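PDB 1L8Q: chromosomal replication initiator protein DnaA from Aquifex aeolicus, which binds ATP and, in that form, is thought to attach to the replication origin oriC to start assembly of the replication initiation complex. Local coordinates for residues S71-F76 with Q108-K113; P39-G44 with L136-H141; R67-S72 with K97-L102. All coordinates share one frame; numbering follows the deposited sequence.

Contact 1 (S71-F76 with Q108-K113); sequences SSADDF and QFLSGK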
ATOM      1  N   SER A  71     -16.395  -0.751  -8.150  1.00 25.02           N
ATOM      2  CA  SER A  71     -16.494  -1.591  -6.986  1.00 24.99           C
ATOM      3  C   SER A  71     -15.179  -2.308  -6.727  1.00 24.73           C
ATOM      4  O   SER A  71     -14.460  -2.662  -7.656  1.00 24.95           O
ATOM      5  CB  SER A  71     -17.638  -2.589  -7.163  1.00 24.70           C
ATOM      6  OG  SER A  71     -17.517  -3.621  -6.212  1.00 25.69           O
ATOM      7  N   SER A  72     -14.848  -2.495  -5.462  1.00 24.33           N
ATOM      8  CA  SER A  72     -13.668  -3.257  -5.127  1.00 24.07           C
ATOM      9  C   SER A  72     -14.077  -4.698  -5.196  1.00 23.69           C
ATOM     10  O   SER A  72     -15.242  -5.023  -5.035  1.00 23.30           O
ATOM     11  CB  SER A  72     -13.128  -2.883  -3.733  1.00 24.33           C
ATOM     12  OG  SER A  72     -13.947  -3.374  -2.671  1.00 26.28           O
ATOM     13  N   ALA A  73     -13.128  -5.566  -5.465  1.00 24.10           N
ATOM     14  CA  ALA A  73     -13.439  -6.971  -5.641  1.00 24.66           C
ATOM     15  C   ALA A  73     -14.077  -7.583  -4.406  1.00 24.99           C
ATOM     16  O   ALA A  73     -14.924  -8.448  -4.518  1.00 25.40           O
ATOM     17  CB  ALA A  73     -12.197  -7.745  -6.038  1.00 24.37           C
ATOM     18  N   ASP A  74     -13.672  -7.131  -3.229  1.00 25.48           N
ATOM     19  CA  ASP A  74     -14.202  -7.707  -2.002  1.00 26.20           C
ATOM     20  C   ASP A  74     -15.658  -7.341  -1.794  1.00 25.58           C
ATOM     21  O   ASP A  74     -16.445  -8.149  -1.311  1.00 25.40           O
ATOM     22  CB  ASP A  74     -13.372  -7.300  -0.782  1.00 26.89           C
ATOM     23  CG  ASP A  74     -13.141  -8.471   0.175  1.00 30.39           C
ATOM     24  OD1 ASP A  74     -12.279  -9.336  -0.127  1.00 34.55           O
ATOM     25  OD2 ASP A  74     -13.784  -8.631   1.241  1.00 34.65           O
ATOM     26  N   ASP A  75     -16.015  -6.112  -2.146  1.00 25.01           N
ATOM     27  CA  ASP A  75     -17.394  -5.674  -2.012  1.00 24.10           C
ATOM     28  C   ASP A  75     -18.221  -6.358  -3.089  1.00 23.86           C
ATOM     29  O   ASP A  75     -19.400  -6.686  -2.874  1.00 23.84           O
ATOM     30  CB  ASP A  75     -17.495  -4.170  -2.171  1.00 24.07           C
ATOM     31  CG  ASP A  75     -16.975  -3.398  -0.948  1.00 24.77           C
ATOM     32  OD1 ASP A  75     -16.896  -3.962   0.174  1.00 23.23           O
ATOM     33  OD2 ASP A  75     -16.641  -2.197  -1.025  1.00 25.70           O
ATOM     34  N   PHE A  76     -17.597  -6.580  -4.248  1.00 22.95           N
ATOM     35  CA  PHE A  76     -18.244  -7.264  -5.350  1.00 22.54           C
ATOM     36  C   PHE A  76     -18.604  -8.660  -4.872  1.00 22.50           C
ATOM     37  O   PHE A  76     -19.746  -9.100  -5.005  1.00 22.11           O
ATOM     38  CB  PHE A  76     -17.285  -7.338  -6.541  1.00 22.88           C
ATOM     39  CG  PHE A  76     -17.870  -7.979  -7.771  1.00 22.22           C
ATOM     40  CD1 PHE A  76     -18.599  -7.222  -8.689  1.00 22.30           C
ATOM     41  CD2 PHE A  76     -17.665  -9.329  -8.029  1.00 21.09           C
ATOM     42  CE1 PHE A  76     -19.113  -7.807  -9.834  1.00 22.44           C
ATOM     43  CE2 PHE A  76     -18.186  -9.929  -9.168  1.00 19.60           C
ATOM     44  CZ  PHE A  76     -18.892  -9.174 -10.076  1.00 21.16           C
ATOM     45  N   GLN A 108      -6.903  -8.654  -6.617  1.00 24.50           N
ATOM     46  CA  GLN A 108      -6.210  -9.663  -5.826  1.00 25.54           C
ATOM     47  C   GLN A 108      -7.146 -10.383  -4.870  1.00 25.68           C
ATOM     48  O   GLN A 108      -6.945 -11.558  -4.570  1.00 25.59           O
ATOM     49  CB  GLN A 108      -5.159  -8.950  -5.001  1.00 25.40           C
ATOM     50  CG  GLN A 108      -5.063  -7.495  -5.442  1.00 28.22           C
ATOM     51  CD  GLN A 108      -5.104  -6.573  -4.302  1.00 30.49           C
ATOM     52  OE1 GLN A 108      -4.865  -6.978  -3.189  1.00 32.86           O
ATOM     53  NE2 GLN A 108      -5.411  -5.325  -4.558  1.00 32.65           N
ATOM     54  N   PHE A 109      -8.141  -9.655  -4.358  1.00 25.98           N
ATOM     55  CA  PHE A 109      -9.067 -10.196  -3.370  1.00 26.10           C
ATOM     56  C   PHE A 109     -10.093 -11.159  -3.971  1.00 25.86           C
ATOM     57  O   PHE A 109     -10.920 -11.714  -3.261  1.00 25.89           O
ATOM     58  CB  PHE A 109      -9.746  -9.066  -2.583  1.00 26.54           C
ATOM     59  CG  PHE A 109      -8.807  -8.323  -1.669  1.00 27.04           C
ATOM     60  CD1 PHE A 109      -8.051  -9.009  -0.723  1.00 28.89           C
ATOM     61  CD2 PHE A 109      -8.664  -6.949  -1.764  1.00 27.53           C
ATOM     62  CE1 PHE A 109      -7.160  -8.322   0.119  1.00 28.87           C
ATOM     63  CE2 PHE A 109      -7.789  -6.259  -0.936  1.00 26.62           C
ATOM     64  CZ  PHE A 109      -7.033  -6.948   0.007  1.00 27.61           C
ATOM     65  N   LEU A 110     -10.019 -11.355  -5.280  1.00 25.67           N
ATOM     66  CA  LEU A 110     -10.817 -12.362  -5.955  1.00 25.53           C
ATOM     67  C   LEU A 110     -10.362 -13.778  -5.569  1.00 26.02           C
ATOM     68  O   LEU A 110     -11.114 -14.737  -5.753  1.00 25.75           O
ATOM     69  CB  LEU A 110     -10.679 -12.198  -7.464  1.00 25.05           C
ATOM     70  CG  LEU A 110     -11.831 -11.725  -8.347  1.00 24.50           C
ATOM     71  CD1 LEU A 110     -12.904 -10.924  -7.612  1.00 20.97           C
ATOM     72  CD2 LEU A 110     -11.278 -10.963  -9.532  1.00 23.08           C
ATOM     73  N   SER A 111      -9.134 -13.918  -5.050  1.00 26.45           N
ATOM     74  CA  SER A 111      -8.614 -15.257  -4.743  1.00 27.89           C
ATOM     75  C   SER A 111      -9.442 -16.017  -3.731  1.00 28.07           C
ATOM     76  O   SER A 111      -9.804 -15.488  -2.689  1.00 27.79           O
ATOM     77  CB  SER A 111      -7.117 -15.263  -4.328  1.00 28.53           C
ATOM     78  OG  SER A 111      -6.616 -13.971  -4.039  1.00 30.49           O
ATOM     79  N   GLY A 112      -9.721 -17.277  -4.045  1.00 28.71           N
ATOM     80  CA  GLY A 112     -10.538 -18.115  -3.190  1.00 29.17           C
ATOM     81  C   GLY A 112     -12.013 -18.030  -3.544  1.00 29.52           C
ATOM     82  O   GLY A 112     -12.723 -19.042  -3.551  1.00 29.92           O
ATOM     83  N   LYS A 113     -12.474 -16.830  -3.865  1.00 29.54           N
ATOM     84  CA  LYS A 113     -13.879 -16.621  -4.160  1.00 30.04           C
ATOM     85  C   LYS A 113     -14.219 -17.166  -5.539  1.00 29.89           C
ATOM     86  O   LYS A 113     -14.428 -16.408  -6.489  1.00 29.80           O
ATOM     87  CB  LYS A 113     -14.216 -15.139  -4.077  1.00 30.39           C
ATOM     88  CG  LYS A 113     -13.226 -14.343  -3.258  1.00 30.84           C
ATOM     89  CD  LYS A 113     -13.775 -13.971  -1.915  1.00 33.20           C
ATOM     90  CE  LYS A 113     -12.907 -12.901  -1.300  1.00 35.19           C
ATOM     91  NZ  LYS A 113     -13.633 -12.170  -0.258  1.00 37.72           N
TER
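Asp74 meets two residues of 108-113 with one carboxylate oxygen. Its OD1 accepts from Lys113 NZ at 3.1 Å, a salt bridge in which the ammonium stands above the carboxylate plane, 52° out of it. The lysine chain is bent, and the two side chains cross at about a right angle. The same OD1 lies 3.5 Å from Phe109 CB. There the carboxylate and the ring are almost perpendicular, with planes 84° apart, and the oxygen touches the root of the phenylalanine, CB and the nearest ring carbon CG, while the rest of the ring leads away.

One residue earlier, at the first turn of helix 73-86, Ala73 presents its methyl to the other segment: CB packs on Leu110 CD1 at 3.6 Å and, more loosely, on Phe109 CB. Leu110 also touches Thr116 of helix 114-129 and Val148. The contact thus joins the start of helix 73-86 to the loop that follows strand 101-105.

A small apolar patch with an ion pair at its margin results. Lys113 binds single-stranded DNA, so the carboxylate of Asp74 probably helps to position its ammonium and may temper its positive charge.

Contact 2 (P39-G44 with L136-H141); sequences PIFIYG and LASDRH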
ATOM      1  N   PRO A  39      -9.158  -5.727 -21.733  1.00 23.10           N
ATOM      2  CA  PRO A  39      -9.277  -4.784 -20.636  1.00 22.34           C
ATOM      3  C   PRO A  39      -7.996  -4.013 -20.392  1.00 22.04           C
ATOM      4  O   PRO A  39      -6.955  -4.289 -20.998  1.00 21.76           O
ATOM      5  CB  PRO A  39      -9.497  -5.691 -19.433  1.00 21.99           C
ATOM      6  CG  PRO A  39      -8.947  -7.023 -19.835  1.00 23.30           C
ATOM      7  CD  PRO A  39      -8.653  -7.032 -21.295  1.00 22.79           C
ATOM      8  N   ILE A  40      -8.095  -3.042 -19.487  1.00 21.80           N
ATOM      9  CA  ILE A  40      -6.951  -2.338 -18.956  1.00 21.57           C
ATOM     10  C   ILE A  40      -6.757  -2.883 -17.551  1.00 21.80           C
ATOM     11  O   ILE A  40      -7.701  -2.920 -16.775  1.00 21.85           O
ATOM     12  CB  ILE A  40      -7.241  -0.854 -18.855  1.00 21.38           C
ATOM     13  CG1 ILE A  40      -7.356  -0.235 -20.232  1.00 21.04           C
ATOM     14  CG2 ILE A  40      -6.154  -0.140 -18.056  1.00 20.13           C
ATOM     15  CD1 ILE A  40      -7.733   1.195 -20.178  1.00 19.77           C
ATOM     16  N   PHE A  41      -5.535  -3.294 -17.222  1.00 21.77           N
ATOM     17  CA  PHE A  41      -5.244  -3.861 -15.909  1.00 21.34           C
ATOM     18  C   PHE A  41      -4.110  -3.070 -15.303  1.00 21.82           C
ATOM     19  O   PHE A  41      -2.962  -3.210 -15.726  1.00 22.38           O
ATOM     20  CB  PHE A  41      -4.817  -5.315 -16.069  1.00 21.09           C
ATOM     21  CG  PHE A  41      -4.697  -6.060 -14.793  1.00 19.57           C
ATOM     22  CD1 PHE A  41      -3.620  -5.848 -13.943  1.00 19.18           C
ATOM     23  CD2 PHE A  41      -5.643  -7.017 -14.450  1.00 19.17           C
ATOM     24  CE1 PHE A  41      -3.504  -6.561 -12.751  1.00 18.50           C
ATOM     25  CE2 PHE A  41      -5.528  -7.750 -13.269  1.00 18.13           C
ATOM     26  CZ  PHE A  41      -4.460  -7.524 -12.422  1.00 18.54           C
ATOM     27  N   ILE A  42      -4.426  -2.223 -14.327  1.00 21.68           N
ATOM     28  CA  ILE A  42      -3.419  -1.410 -13.671  1.00 21.68           C
ATOM     29  C   ILE A  42      -2.926  -2.057 -12.384  1.00 21.59           C
ATOM     30  O   ILE A  42      -3.716  -2.511 -11.582  1.00 21.59           O
ATOM     31  CB  ILE A  42      -4.006  -0.045 -13.336  1.00 21.94           C
ATOM     32  CG1 ILE A  42      -4.390   0.702 -14.605  1.00 22.69           C
ATOM     33  CG2 ILE A  42      -3.014   0.784 -12.513  1.00 21.33           C
ATOM     34  CD1 ILE A  42      -5.389   1.830 -14.334  1.00 24.80           C
ATOM     35  N   TYR A  43      -1.613  -2.085 -12.177  1.00 21.72           N
ATOM     36  CA  TYR A  43      -1.071  -2.639 -10.941  1.00 21.10           C
ATOM     37  C   TYR A  43       0.096  -1.826 -10.360  1.00 22.09           C
ATOM     38  O   TYR A  43       0.885  -1.202 -11.079  1.00 21.27           O
ATOM     39  CB  TYR A  43      -0.677  -4.097 -11.112  1.00 20.25           C
ATOM     40  CG  TYR A  43       0.491  -4.304 -12.015  1.00 18.34           C
ATOM     41  CD1 TYR A  43       1.766  -4.536 -11.499  1.00 17.75           C
ATOM     42  CD2 TYR A  43       0.335  -4.264 -13.377  1.00 18.00           C
ATOM     43  CE1 TYR A  43       2.839  -4.724 -12.322  1.00 16.82           C
ATOM     44  CE2 TYR A  43       1.392  -4.462 -14.218  1.00 18.47           C
ATOM     45  CZ  TYR A  43       2.651  -4.697 -13.686  1.00 19.21           C
ATOM     46  OH  TYR A  43       3.715  -4.903 -14.535  1.00 20.58           O
ATOM     47  N   GLY A  44       0.181  -1.846  -9.039  1.00 23.01           N
ATOM     48  CA  GLY A  44       1.200  -1.123  -8.325  1.00 24.35           C
ATOM     49  C   GLY A  44       0.982  -1.250  -6.838  1.00 25.56           C
ATOM     50  O   GLY A  44      -0.075  -1.697  -6.370  1.00 25.70           O
ATOM     51  N   LEU A 136      -9.438  -2.842 -14.637  1.00 21.77           N
ATOM     52  CA  LEU A 136      -9.148  -3.543 -13.405  1.00 22.30           C
ATOM     53  C   LEU A 136      -7.963  -2.896 -12.764  1.00 22.37           C
ATOM     54  O   LEU A 136      -7.159  -2.264 -13.443  1.00 23.08           O
ATOM     55  CB  LEU A 136      -8.793  -5.005 -13.676  1.00 22.29           C
ATOM     56  CG  LEU A 136      -9.847  -5.937 -14.243  1.00 22.82           C
ATOM     57  CD1 LEU A 136     -11.227  -5.528 -13.805  1.00 22.22           C
ATOM     58  CD2 LEU A 136      -9.740  -5.905 -15.711  1.00 24.87           C
ATOM     59  N   ALA A 137      -7.839  -3.058 -11.455  1.00 21.70           N
ATOM     60  CA  ALA A 137      -6.656  -2.601 -10.746  1.00 20.94           C
ATOM     61  C   ALA A 137      -6.301  -3.652  -9.713  1.00 21.14           C
ATOM     62  O   ALA A 137      -7.187  -4.350  -9.179  1.00 20.60           O
ATOM     63  CB  ALA A 137      -6.897  -1.301 -10.096  1.00 20.62           C
ATOM     64  N   SER A 138      -5.005  -3.794  -9.455  1.00 20.96           N
ATOM     65  CA  SER A 138      -4.523  -4.817  -8.554  1.00 21.31           C
ATOM     66  C   SER A 138      -3.238  -4.358  -7.932  1.00 21.59           C
ATOM     67  O   SER A 138      -2.617  -3.424  -8.419  1.00 22.32           O
ATOM     68  CB  SER A 138      -4.289  -6.120  -9.291  1.00 21.01           C
ATOM     69  OG  SER A 138      -3.495  -6.992  -8.493  1.00 22.44           O
ATOM     70  N   ASP A 139      -2.833  -5.006  -6.853  1.00 21.44           N
ATOM     71  CA  ASP A 139      -1.595  -4.630  -6.216  1.00 21.79           C
ATOM     72  C   ASP A 139      -0.482  -5.475  -6.785  1.00 22.07           C
ATOM     73  O   ASP A 139       0.661  -5.351  -6.389  1.00 22.76           O
ATOM     74  CB  ASP A 139      -1.670  -4.787  -4.679  1.00 21.19           C
ATOM     75  CG  ASP A 139      -1.768  -6.233  -4.247  1.00 21.75           C
ATOM     76  OD1 ASP A 139      -2.183  -7.072  -5.069  1.00 20.87           O
ATOM     77  OD2 ASP A 139      -1.454  -6.637  -3.111  1.00 23.94           O
ATOM     78  N   ARG A 140      -0.813  -6.364  -7.699  1.00 22.30           N
ATOM     79  CA  ARG A 140       0.212  -7.221  -8.261  1.00 22.40           C
ATOM     80  C   ARG A 140      -0.148  -7.626  -9.669  1.00 22.03           C
ATOM     81  O   ARG A 140      -1.315  -7.600 -10.052  1.00 22.38           O
ATOM     82  CB  ARG A 140       0.423  -8.448  -7.376  1.00 22.54           C
ATOM     83  CG  ARG A 140      -0.758  -9.378  -7.330  1.00 23.71           C
ATOM     84  CD  ARG A 140      -0.769 -10.271  -6.131  1.00 26.83           C
ATOM     85  NE  ARG A 140      -0.569  -9.506  -4.908  1.00 30.08           N
ATOM     86  CZ  ARG A 140      -0.604 -10.022  -3.685  1.00 31.99           C
ATOM     87  NH1 ARG A 140      -0.832 -11.316  -3.507  1.00 32.90           N
ATOM     88  NH2 ARG A 140      -0.409  -9.237  -2.637  1.00 32.88           N
ATOM     89  N   HIS A 141       0.872  -7.976 -10.434  1.00 21.52           N
ATOM     90  CA  HIS A 141       0.740  -8.424 -11.818  1.00 21.40           C
ATOM     91  C   HIS A 141      -0.150  -9.659 -11.878  1.00 21.02           C
ATOM     92  O   HIS A 141      -0.135 -10.456 -10.964  1.00 21.45           O
ATOM     93  CB  HIS A 141       2.151  -8.777 -12.331  1.00 21.49           C
ATOM     94  CG  HIS A 141       2.238  -8.971 -13.807  1.00 21.02           C
ATOM     95  ND1 HIS A 141       1.884 -10.153 -14.424  1.00 19.07           N
ATOM     96  CD2 HIS A 141       2.649  -8.134 -14.790  1.00 19.37           C
ATOM     97  CE1 HIS A 141       2.053 -10.024 -15.728  1.00 20.92           C
ATOM     98  NE2 HIS A 141       2.514  -8.807 -15.975  1.00 19.45           N
TER
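Leu136 meets the other strand through both backbone and side chain. Its N donates to Ile40 O at 2.8 Å, and its O accepts from Ile42 N at 2.9 Å, so the leucine bonds to the residues before and after its neighbour Phe41. Leu136 CB lies 3.8 Å from Phe41 CD2, the two side chains crossing at about a right angle, while CD2 of the leucine reaches Pro39 CB.

Ala137, paired with Ile42, turns its methyl to the sheet face where Ile42 packs against helix 50-63. Ser138 N then donates to Ile42 O, and Ser138 O accepts a longer bond from Gly44 N. On the face shared with Phe41 and Tyr43, Ser138 CB sits 3.4 Å from Phe41 CZ. The serine OG, anti to its own backbone N (chi1 165°), donates to Arg140 O on an in-plane lone pair, and this bond ties down the turn after the strand.

Asp139 brings CA near Gly44 O. Beyond it, Arg140 O lies in the plane of the Phe41 ring, at its edge, 3.6 Å from CE1. His141 closes the segment with its ring edge toward the face of Tyr43 in an offset edge-to-face pair, planes at 81°; its CD2 approaches Tyr43 OH at 3.4 Å, and its ND1 accepts from Gln143 N.

The two strands are neighbours in a parallel five-stranded sheet of order 2-3-4-1-5, as found in AAA+ and related P-loop ATPases: strand 40-43 runs into the Walker A loop, where Gly44 O receives Lys50 NZ, and Ala137 lies beside Asp105 of the ATP site.

Contact 3 (R67-S72 with K97-L102); sequences RVIYSS and KSVDLL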
ATOM      1  N   ARG A  67     -22.966   4.916 -18.511  1.00 30.74           N
ATOM      2  CA  ARG A  67     -23.416   4.165 -17.350  1.00 30.90           C
ATOM      3  C   ARG A  67     -22.181   3.489 -16.721  1.00 30.13           C
ATOM      4  O   ARG A  67     -21.465   2.731 -17.391  1.00 30.31           O
ATOM      5  CB  ARG A  67     -24.417   3.110 -17.819  1.00 31.83           C
ATOM      6  CG  ARG A  67     -25.640   2.898 -16.922  1.00 35.22           C
ATOM      7  CD  ARG A  67     -26.691   1.969 -17.543  1.00 39.84           C
ATOM      8  NE  ARG A  67     -27.968   2.010 -16.834  1.00 43.36           N
ATOM      9  CZ  ARG A  67     -29.099   2.455 -17.370  1.00 45.43           C
ATOM     10  NH1 ARG A  67     -29.112   2.904 -18.627  1.00 44.94           N
ATOM     11  NH2 ARG A  67     -30.223   2.455 -16.651  1.00 47.09           N
ATOM     12  N   VAL A  68     -21.921   3.760 -15.444  1.00 28.80           N
ATOM     13  CA  VAL A  68     -20.683   3.291 -14.825  1.00 27.32           C
ATOM     14  C   VAL A  68     -20.887   2.558 -13.522  1.00 26.90           C
ATOM     15  O   VAL A  68     -21.737   2.914 -12.751  1.00 26.68           O
ATOM     16  CB  VAL A  68     -19.752   4.488 -14.501  1.00 27.06           C
ATOM     17  CG1 VAL A  68     -18.438   4.008 -13.900  1.00 26.71           C
ATOM     18  CG2 VAL A  68     -19.508   5.337 -15.725  1.00 26.25           C
ATOM     19  N   ILE A  69     -20.093   1.536 -13.268  1.00 26.41           N
ATOM     20  CA  ILE A  69     -20.064   0.977 -11.931  1.00 26.49           C
ATOM     21  C   ILE A  69     -18.630   0.842 -11.444  1.00 25.97           C
ATOM     22  O   ILE A  69     -17.736   0.435 -12.187  1.00 25.71           O
ATOM     23  CB  ILE A  69     -20.797  -0.368 -11.819  1.00 26.73           C
ATOM     24  CG1 ILE A  69     -22.293  -0.147 -11.666  1.00 27.50           C
ATOM     25  CG2 ILE A  69     -20.383  -1.066 -10.553  1.00 27.76           C
ATOM     26  CD1 ILE A  69     -23.036  -1.370 -11.142  1.00 26.69           C
ATOM     27  N   TYR A  70     -18.412   1.227 -10.196  1.00 25.42           N
ATOM     28  CA  TYR A  70     -17.137   1.029  -9.565  1.00 25.09           C
ATOM     29  C   TYR A  70     -17.338   0.137  -8.386  1.00 25.02           C
ATOM     30  O   TYR A  70     -18.313   0.260  -7.676  1.00 25.03           O
ATOM     31  CB  TYR A  70     -16.549   2.334  -9.074  1.00 24.69           C
ATOM     32  CG  TYR A  70     -15.423   2.113  -8.071  1.00 25.29           C
ATOM     33  CD1 TYR A  70     -14.097   1.993  -8.487  1.00 23.51           C
ATOM     34  CD2 TYR A  70     -15.692   1.993  -6.718  1.00 24.70           C
ATOM     35  CE1 TYR A  70     -13.083   1.779  -7.587  1.00 22.35           C
ATOM     36  CE2 TYR A  70     -14.686   1.769  -5.810  1.00 23.78           C
ATOM     37  CZ  TYR A  70     -13.383   1.663  -6.246  1.00 24.68           C
ATOM     38  OH  TYR A  70     -12.381   1.451  -5.314  1.00 25.16           O
ATOM     39  N   SER A  71     -16.395  -0.751  -8.150  1.00 25.02           N
ATOM     40  CA  SER A  71     -16.494  -1.591  -6.986  1.00 24.99           C
ATOM     41  C   SER A  71     -15.179  -2.308  -6.727  1.00 24.73           C
ATOM     42  O   SER A  71     -14.460  -2.662  -7.656  1.00 24.95           O
ATOM     43  CB  SER A  71     -17.638  -2.589  -7.163  1.00 24.70           C
ATOM     44  OG  SER A  71     -17.517  -3.621  -6.212  1.00 25.69           O
ATOM     45  N   SER A  72     -14.848  -2.495  -5.462  1.00 24.33           N
ATOM     46  CA  SER A  72     -13.668  -3.257  -5.127  1.00 24.07           C
ATOM     47  C   SER A  72     -14.077  -4.698  -5.196  1.00 23.69           C
ATOM     48  O   SER A  72     -15.242  -5.023  -5.035  1.00 23.30           O
ATOM     49  CB  SER A  72     -13.128  -2.883  -3.733  1.00 24.33           C
ATOM     50  OG  SER A  72     -13.947  -3.374  -2.671  1.00 26.28           O
ATOM     51  N   LYS A  97     -23.883  -6.347 -16.119  1.00 26.39           N
ATOM     52  CA  LYS A  97     -23.788  -6.648 -17.540  1.00 25.08           C
ATOM     53  C   LYS A  97     -24.240  -5.495 -18.415  1.00 24.11           C
ATOM     54  O   LYS A  97     -24.036  -5.504 -19.631  1.00 23.56           O
ATOM     55  CB  LYS A  97     -24.581  -7.914 -17.876  1.00 25.12           C
ATOM     56  CG  LYS A  97     -23.832  -9.182 -17.572  1.00 24.97           C
ATOM     57  CD  LYS A  97     -24.666 -10.411 -17.787  1.00 25.29           C
ATOM     58  CE  LYS A  97     -23.923 -11.636 -17.283  1.00 26.69           C
ATOM     59  NZ  LYS A  97     -24.793 -12.839 -17.254  1.00 29.17           N
ATOM     60  N   SER A  98     -24.803  -4.477 -17.792  1.00 23.14           N
ATOM     61  CA  SER A  98     -25.422  -3.408 -18.553  1.00 22.73           C
ATOM     62  C   SER A  98     -24.673  -2.089 -18.557  1.00 22.53           C
ATOM     63  O   SER A  98     -25.202  -1.096 -19.015  1.00 22.62           O
ATOM     64  CB  SER A  98     -26.801  -3.140 -17.997  1.00 22.41           C
ATOM     65  OG  SER A  98     -26.696  -2.158 -16.990  1.00 22.38           O
ATOM     66  N   VAL A  99     -23.464  -2.054 -18.036  1.00 22.45           N
ATOM     67  CA  VAL A  99     -22.766  -0.781 -17.953  1.00 22.47           C
ATOM     68  C   VAL A  99     -21.960  -0.483 -19.212  1.00 22.79           C
ATOM     69  O   VAL A  99     -21.757  -1.356 -20.043  1.00 22.92           O
ATOM     70  CB  VAL A  99     -21.828  -0.732 -16.724  1.00 22.51           C
ATOM     71  CG1 VAL A  99     -22.625  -0.877 -15.440  1.00 22.22           C
ATOM     72  CG2 VAL A  99     -20.780  -1.805 -16.811  1.00 21.30           C
ATOM     73  N   ASP A 100     -21.526   0.764 -19.358  1.00 23.07           N
ATOM     74  CA  ASP A 100     -20.601   1.129 -20.424  1.00 23.60           C
ATOM     75  C   ASP A 100     -19.168   1.027 -19.889  1.00 23.65           C
ATOM     76  O   ASP A 100     -18.215   0.917 -20.657  1.00 24.06           O
ATOM     77  CB  ASP A 100     -20.825   2.570 -20.885  1.00 23.77           C
ATOM     78  CG  ASP A 100     -22.260   2.847 -21.313  1.00 25.88           C
ATOM     79  OD1 ASP A 100     -22.791   2.115 -22.181  1.00 28.35           O
ATOM     80  OD2 ASP A 100     -22.928   3.802 -20.854  1.00 26.63           O
ATOM     81  N   LEU A 101     -19.025   1.084 -18.567  1.00 23.33           N
ATOM     82  CA  LEU A 101     -17.714   1.133 -17.933  1.00 22.93           C
ATOM     83  C   LEU A 101     -17.733   0.398 -16.598  1.00 22.86           C
ATOM     84  O   LEU A 101     -18.387   0.839 -15.668  1.00 23.05           O
ATOM     85  CB  LEU A 101     -17.325   2.595 -17.658  1.00 22.25           C
ATOM     86  CG  LEU A 101     -15.827   2.987 -17.691  1.00 22.57           C
ATOM     87  CD1 LEU A 101     -15.484   4.072 -16.674  1.00 20.20           C
ATOM     88  CD2 LEU A 101     -14.860   1.801 -17.552  1.00 19.66           C
ATOM     89  N   LEU A 102     -17.007  -0.708 -16.504  1.00 22.66           N
ATOM     90  CA  LEU A 102     -16.904  -1.442 -15.256  1.00 23.03           C
ATOM     91  C   LEU A 102     -15.512  -1.201 -14.640  1.00 23.66           C
ATOM     92  O   LEU A 102     -14.477  -1.317 -15.316  1.00 24.13           O
ATOM     93  CB  LEU A 102     -17.159  -2.933 -15.492  1.00 22.95           C
ATOM     94  CG  LEU A 102     -16.744  -3.881 -14.372  1.00 23.58           C
ATOM     95  CD1 LEU A 102     -17.423  -3.501 -13.115  1.00 25.50           C
ATOM     96  CD2 LEU A 102     -17.082  -5.300 -14.721  1.00 25.07           C
TER
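Val68 and Leu101 lie side by side on one face of the sheet, pointing the same way, with Val68 CG2 4.0 Å from Leu101 CB. This is the close-packed part of the contact. Ile69 N donates to Leu101 O at 3.0 Å, nearly straight (165°). On the other face Ile69 CG1 meets Val99 CG1 at 3.9 Å, their side chains crossing at about a right angle. Helices close both faces: Ala61 of helix 50-63 packs on Val68 and Leu101, while Tyr96 of helix 89-97 touches Ile69 and Leu102.

The pairing is parallel, and in the AAA+ sheet 68-72 is an edge strand within the chain, next to 101-105. The connection between them is helical, as in the alternating alpha/beta build of P-loop ATPases.

Toward solvent the contact becomes polar. Asp100 has CG anti to its carbonyl carbon (chi1 -55°), and its OD2 accepts from Arg67 N at 2.6 Å, on the anti side of the carboxylate. In return Asp100 N donates to Arg67 O at 2.8 Å, and that oxygen also takes a weak bond from Leu101 N. OD1 forms a salt bridge with Lys132. An alanine at Asp100 would probably leave Arg67 N without this acceptor and Lys132 without its carboxylate mate. Farthest out, the Arg67 chain, extended from CG to NE, runs past Ser98, where CD comes nearest, 3.7 Å from Ser98 O.

Overall arrangement
All three contacts reach the same parallel sheet of the AAA+ region, but at different depths. Contact 2 is the core: two central strands, mostly buried, joined by regular backbone bonds and aromatic packing, with its Gly44 end near the nucleotide. Contact 3, also largely buried, lies at an edge strand, with a shorter pairing flanked by an aspartate bond on its more open side. Contact 1 starts from the same strand, sharing Ser71 and Ser72 with contact 3, yet leaves strand pairing behind; it depends on side chains and an ion pair on a DNA-binding loop. That loop touches contact 2 where Gln108 packs against Ser138 and Asp139.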